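Local coordinates for catalase (PDB 2J2M), which catalyses the disproportionation of hydrogen peroxide to water and dioxygen, using a haem-bound iron in the core of each subunit, at residues Met437-Asn441 / Leu470-Leu474; Trp284-Val288 / Glu426-Arg430. All coordinates share one frame. Residue numbers count along the deposited sequence, not the author numbering.

Interaction 1: Met437-Asn441 / Leu470-Leu474; sequences MALLN and LGEKL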
loop_
_atom_site.group_PDB
_atom_site.type_symbol
_atom_site.label_atom_id
_atom_site.label_comp_id
_atom_site.label_asym_id
_atom_site.label_seq_id
_atom_site.Cartn_x
_atom_site.Cartn_y
_atom_site.Cartn_z
ATOM N N MET A 437 -44.191 19.931 10.788
ATOM C CA MET A 437 -44.317 19.297 12.096
ATOM C C MET A 437 -43.277 18.177 12.287
ATOM O O MET A 437 -42.707 18.045 13.373
ATOM C CB MET A 437 -45.756 18.813 12.349
ATOM C CG MET A 437 -46.025 18.301 13.785
ATOM S SD MET A 437 -45.468 19.411 15.138
ATOM C CE MET A 437 -47.016 20.227 15.590
ATOM N N ALA A 438 -43.022 17.401 11.231
ATOM C CA ALA A 438 -41.935 16.411 11.230
ATOM C C ALA A 438 -40.593 17.084 11.486
ATOM O O ALA A 438 -39.796 16.593 12.288
ATOM C CB ALA A 438 -41.894 15.626 9.910
ATOM N N LEU A 439 -40.359 18.211 10.811
ATOM C CA LEU A 439 -39.100 18.952 10.947
ATOM C C LEU A 439 -38.884 19.426 12.380
ATOM O O LEU A 439 -37.783 19.305 12.914
ATOM C CB LEU A 439 -39.045 20.132 9.979
ATOM C CG LEU A 439 -37.862 21.103 10.133
ATOM C CD1 LEU A 439 -36.556 20.477 9.634
ATOM C CD2 LEU A 439 -38.113 22.437 9.442
ATOM N N LEU A 440 -39.941 19.968 12.989
ATOM C CA LEU A 440 -39.885 20.449 14.370
ATOM C C LEU A 440 -39.590 19.309 15.341
ATOM O O LEU A 440 -38.706 19.431 16.172
ATOM C CB LEU A 440 -41.174 21.217 14.754
ATOM C CG LEU A 440 -41.307 21.816 16.169
ATOM C CD1 LEU A 440 -40.172 22.809 16.512
ATOM C CD2 LEU A 440 -42.690 22.470 16.367
ATOM N N ASN A 441 -40.292 18.190 15.218
ATOM C CA ASN A 441 -40.053 17.062 16.121
ATOM C C ASN A 441 -38.649 16.448 15.979
ATOM O O ASN A 441 -38.037 16.080 16.979
ATOM C CB ASN A 441 -41.199 16.017 16.062
ATOM C CG ASN A 441 -42.518 16.550 16.696
ATOM O OD1 ASN A 441 -42.838 16.243 17.859
ATOM N ND2 ASN A 441 -43.251 17.394 15.954
ATOM N N LEU A 470 -40.936 29.273 13.050
ATOM C CA LEU A 470 -40.170 28.058 13.345
ATOM C C LEU A 470 -39.262 28.287 14.547
ATOM O O LEU A 470 -39.188 27.442 15.450
ATOM C CB LEU A 470 -39.332 27.585 12.140
ATOM C CG LEU A 470 -38.329 26.446 12.439
ATOM C CD1 LEU A 470 -39.024 25.131 12.918
ATOM C CD2 LEU A 470 -37.394 26.172 11.264
ATOM N N GLY A 471 -38.554 29.415 14.538
ATOM C CA GLY A 471 -37.661 29.761 15.632
ATOM C C GLY A 471 -38.398 29.889 16.959
ATOM O O GLY A 471 -37.882 29.470 17.991
ATOM N N GLU A 472 -39.605 30.459 16.925
ATOM C CA GLU A 472 -40.451 30.553 18.119
ATOM C C GLU A 472 -40.879 29.173 18.650
ATOM O O GLU A 472 -40.831 28.917 19.862
ATOM C CB GLU A 472 -41.690 31.405 17.847
ATOM C CG GLU A 472 -41.432 32.895 17.697
ATOM C CD GLU A 472 -42.650 33.632 17.122
ATOM O OE1 GLU A 472 -42.605 34.891 17.034
ATOM O OE2 GLU A 472 -43.649 32.942 16.753
ATOM N N LYS A 473 -41.303 28.292 17.747
ATOM C CA LYS A 473 -41.693 26.936 18.135
ATOM C C LYS A 473 -40.541 26.157 18.758
ATOM O O LYS A 473 -40.711 25.529 19.793
ATOM C CB LYS A 473 -42.294 26.182 16.955
ATOM C CG LYS A 473 -43.641 26.727 16.538
ATOM C CD LYS A 473 -43.996 26.368 15.117
ATOM C CE LYS A 473 -45.505 26.571 14.894
ATOM N NZ LYS A 473 -45.976 26.115 13.540
ATOM N N LEU A 474 -39.366 26.235 18.136
ATOM C CA LEU A 474 -38.159 25.596 18.660
ATOM C C LEU A 474 -37.807 26.143 20.045
ATOM O O LEU A 474 -37.445 25.390 20.938
ATOM C CB LEU A 474 -36.982 25.790 17.691
ATOM C CG LEU A 474 -36.868 24.931 16.422
ATOM C CD1 LEU A 474 -35.750 25.468 15.534
ATOM C CD2 LEU A 474 -36.607 23.474 16.759
#
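Helix packing within the C-terminal helical domain of the catalase fold brings 437-441, part of helix 433-447, against 470-474, part of helix 468-477. The axes of the two short segments approach to 10.9 Å and cross at -43°, and the closest CA pair, L440 and L474, is still 6.9 Å apart. At this spacing the backbones do not meet, no hydrogen bond crosses between the segments, and the gap is filled by side chains, chiefly leucines.

L440 is the main bump. It gives up 90 Å² of the 215 Å² buried in total, and its tip enters a hollow lined by L470, K473 and L474, residues spaced i, i+3 and i+4 on one face of the opposing helix. L440 CD1 lies 3.6 Å from L474 CD2 and 4.4 Å from L470 CD1, while L440 CD2 comes within 3.8 Å of K473 CB. K473 thus forms one wall with the base of its side chain, its CA-to-CB bond directed toward the other helix and its charged end leading away.

A second, looser fit lies beside the first: L439 points its CA-to-CB bond toward the partner and meets L470 through the methyl pair L439 CD2 and L470 CD2 at 4.2 Å. M178 of helix 174-180 and Y428 of helix 422-430 touch both of these leucines, while F463 of helix 453-466 touches L470 and L474.

N441, whose CA-to-CB bond points away from the interface, turns back on its own helix, where N441 ND2 donates to M437 O at 2.7 Å, an oxygen that also accepts N441 N at 3.0 Å.

Interaction 2: Trp284-Val288 / Glu426-Arg430; sequences WFEDV and EVYRR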
loop_
_atom_site.group_PDB
_atom_site.type_symbol
_atom_site.label_atom_id
_atom_site.label_comp_id
_atom_site.label_asym_id
_atom_site.label_seq_id
_atom_site.Cartn_x
_atom_site.Cartn_y
_atom_site.Cartn_z
ATOM N N TRP A 284 -32.557 25.490 -6.829
ATOM C CA TRP A 284 -33.198 26.136 -7.973
ATOM C C TRP A 284 -34.564 25.555 -7.989
ATOM O O TRP A 284 -34.752 24.428 -8.465
ATOM C CB TRP A 284 -32.554 25.773 -9.307
ATOM C CG TRP A 284 -31.192 26.274 -9.556
ATOM C CD1 TRP A 284 -30.365 26.929 -8.682
ATOM C CD2 TRP A 284 -30.464 26.129 -10.769
ATOM N NE1 TRP A 284 -29.153 27.203 -9.290
ATOM C CE2 TRP A 284 -29.193 26.731 -10.575
ATOM C CE3 TRP A 284 -30.767 25.580 -12.026
ATOM C CZ2 TRP A 284 -28.224 26.767 -11.578
ATOM C CZ3 TRP A 284 -29.799 25.614 -13.021
ATOM C CH2 TRP A 284 -28.544 26.199 -12.786
ATOM N N PHE A 285 -35.513 26.310 -7.460
ATOM C CA PHE A 285 -36.882 25.840 -7.343
ATOM C C PHE A 285 -37.454 25.577 -8.729
ATOM O O PHE A 285 -37.179 26.332 -9.655
ATOM C CB PHE A 285 -37.723 26.857 -6.573
ATOM C CG PHE A 285 -37.255 27.093 -5.160
ATOM C CD1 PHE A 285 -37.013 28.384 -4.702
ATOM C CD2 PHE A 285 -37.078 26.027 -4.270
ATOM C CE1 PHE A 285 -36.614 28.623 -3.357
ATOM C CE2 PHE A 285 -36.657 26.257 -2.946
ATOM C CZ PHE A 285 -36.430 27.561 -2.491
ATOM N N GLU A 286 -38.212 24.485 -8.863
ATOM C CA GLU A 286 -38.806 24.112 -10.154
ATOM C C GLU A 286 -39.698 25.247 -10.632
ATOM O O GLU A 286 -39.854 25.470 -11.841
ATOM C CB GLU A 286 -39.601 22.800 -10.058
ATOM C CG GLU A 286 -40.298 22.435 -11.376
ATOM C CD GLU A 286 -40.843 21.014 -11.418
ATOM O OE1 GLU A 286 -40.971 20.381 -10.354
ATOM O OE2 GLU A 286 -41.156 20.537 -12.526
ATOM N N ASP A 287 -40.250 25.954 -9.646
ATOM C CA ASP A 287 -41.038 27.169 -9.796
ATOM C C ASP A 287 -40.294 28.262 -10.540
ATOM O O ASP A 287 -40.893 29.023 -11.311
ATOM C CB ASP A 287 -41.378 27.728 -8.401
ATOM C CG ASP A 287 -42.755 27.346 -7.946
ATOM O OD1 ASP A 287 -42.916 27.024 -6.744
ATOM O OD2 ASP A 287 -43.692 27.343 -8.789
ATOM N N VAL A 288 -39.006 28.395 -10.257
ATOM C CA VAL A 288 -38.266 29.488 -10.852
ATOM C C VAL A 288 -37.523 29.030 -12.107
ATOM O O VAL A 288 -37.400 29.804 -13.054
ATOM C CB VAL A 288 -37.389 30.291 -9.824
ATOM C CG1 VAL A 288 -38.001 30.241 -8.403
ATOM C CG2 VAL A 288 -35.935 29.844 -9.825
ATOM N N GLU A 426 -37.612 30.333 2.872
ATOM C CA GLU A 426 -38.492 29.974 1.752
ATOM C C GLU A 426 -38.737 28.473 1.692
ATOM O O GLU A 426 -39.877 28.044 1.519
ATOM C CB GLU A 426 -37.914 30.436 0.414
ATOM C CG GLU A 426 -37.749 31.954 0.263
ATOM C CD GLU A 426 -37.006 32.309 -1.006
ATOM O OE1 GLU A 426 -37.637 32.264 -2.089
ATOM O OE2 GLU A 426 -35.790 32.619 -0.921
ATOM N N VAL A 427 -37.672 27.678 1.844
ATOM C CA VAL A 427 -37.807 26.214 1.907
ATOM C C VAL A 427 -38.748 25.815 3.038
ATOM O O VAL A 427 -39.652 25.000 2.822
ATOM C CB VAL A 427 -36.440 25.452 2.016
ATOM C CG1 VAL A 427 -36.669 23.956 2.336
ATOM C CG2 VAL A 427 -35.600 25.612 0.728
ATOM N N TYR A 428 -38.574 26.392 4.228
ATOM C CA TYR A 428 -39.507 26.078 5.315
ATOM C C TYR A 428 -40.980 26.366 4.922
ATOM O O TYR A 428 -41.863 25.500 5.072
ATOM C CB TYR A 428 -39.145 26.810 6.612
ATOM C CG TYR A 428 -40.111 26.523 7.749
ATOM C CD1 TYR A 428 -41.089 27.451 8.123
ATOM C CD2 TYR A 428 -40.058 25.305 8.437
ATOM C CE1 TYR A 428 -41.974 27.175 9.160
ATOM C CE2 TYR A 428 -40.920 25.021 9.460
ATOM C CZ TYR A 428 -41.882 25.952 9.822
ATOM O OH TYR A 428 -42.742 25.648 10.853
ATOM N N ARG A 429 -41.227 27.568 4.400
ATOM C CA ARG A 429 -42.588 28.000 4.072
ATOM C C ARG A 429 -43.199 27.270 2.870
ATOM O O ARG A 429 -44.417 27.189 2.755
ATOM C CB ARG A 429 -42.673 29.531 3.922
ATOM C CG ARG A 429 -42.582 30.255 5.274
ATOM C CD ARG A 429 -42.551 31.770 5.154
ATOM N NE ARG A 429 -41.431 32.265 4.348
ATOM C CZ ARG A 429 -40.243 32.626 4.834
ATOM N NH1 ARG A 429 -39.309 33.076 4.004
ATOM N NH2 ARG A 429 -39.975 32.520 6.141
ATOM N N ARG A 430 -42.349 26.710 2.004
ATOM C CA ARG A 430 -42.813 25.848 0.913
ATOM C C ARG A 430 -43.312 24.453 1.353
ATOM O O ARG A 430 -43.924 23.737 0.562
ATOM C CB ARG A 430 -41.721 25.728 -0.154
ATOM C CG ARG A 430 -41.709 26.905 -1.116
ATOM C CD ARG A 430 -40.331 27.102 -1.695
ATOM N NE ARG A 430 -40.306 28.123 -2.749
ATOM C CZ ARG A 430 -40.616 27.906 -4.030
ATOM N NH1 ARG A 430 -40.989 26.697 -4.444
ATOM N NH2 ARG A 430 -40.541 28.908 -4.896
#
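R430 and F285 meet by stacking. The guanidinium of R430 lies flat on one face of the F285 ring, with centres 3.8 Å apart and planes only 11° from parallel. R430 CZ stands 3.8 Å from the ring centroid and 20° off its normal, which satisfies cation-pi geometry. The aliphatic part of the same side chain adds a CH-pi contact, R430 CD lying 4.1 Å from the centroid and 17° off the normal, so the arginine covers the ring over part of its length as well as with its charged end.

The electrostatic component is a salt bridge between D287 OD1 and R430 NH1 at 3.0 Å. It includes a hydrogen bond donated by R430 NH1, bent to an N-H...acceptor angle of 136°. D287 can reach the arginine because 285-288 form a type III (3-10-like) beta turn: E286 and D287 have helical phi/psi values, and V288 N bonds to F285 O at 2.8 Å. F285 and D287 therefore approach R430 from the same turn.

In the catalase fold this turn belongs to the loop between strands 257-265 and 292-302 of the barrel sheet, whereas 426-430 lies on helix 422-430, the first of the C-terminal helices. The contact is a surface junction between these two parts.

Apolar packing is more limited. V427 CG2 sits at the edge of the F285 ring, 3.9 Å from F285 CZ, and V427 also touches N175 and H179 of helix 174-180.

The polar carboxylate of E426 makes a plain van der Waals approach to the ring, with E426 OE1 4.0 Å from F285 CE1.

How the interactions relate
From the N terminus, the chain first leaves barrel strand 257-265 and passes through 284-288. It then runs through strand 292-302 and helix 330-346 before 426-430 closes interaction 2 across 137 intervening residues. Helix 433-447 follows directly and opens interaction 1, which closes at 470-474 after 28 residues, 22 of them helical. The two loops are in series, neither nesting nor crossing. Interaction 2 joins barrel loop to helical domain; interaction 1 binds that domain internally. Their centres are 18 Å apart, yet Y428 links them: Y428 CD2 lies 3.6 Å from L439 CD2, and Y428 CZ 3.8 Å from L470 CB.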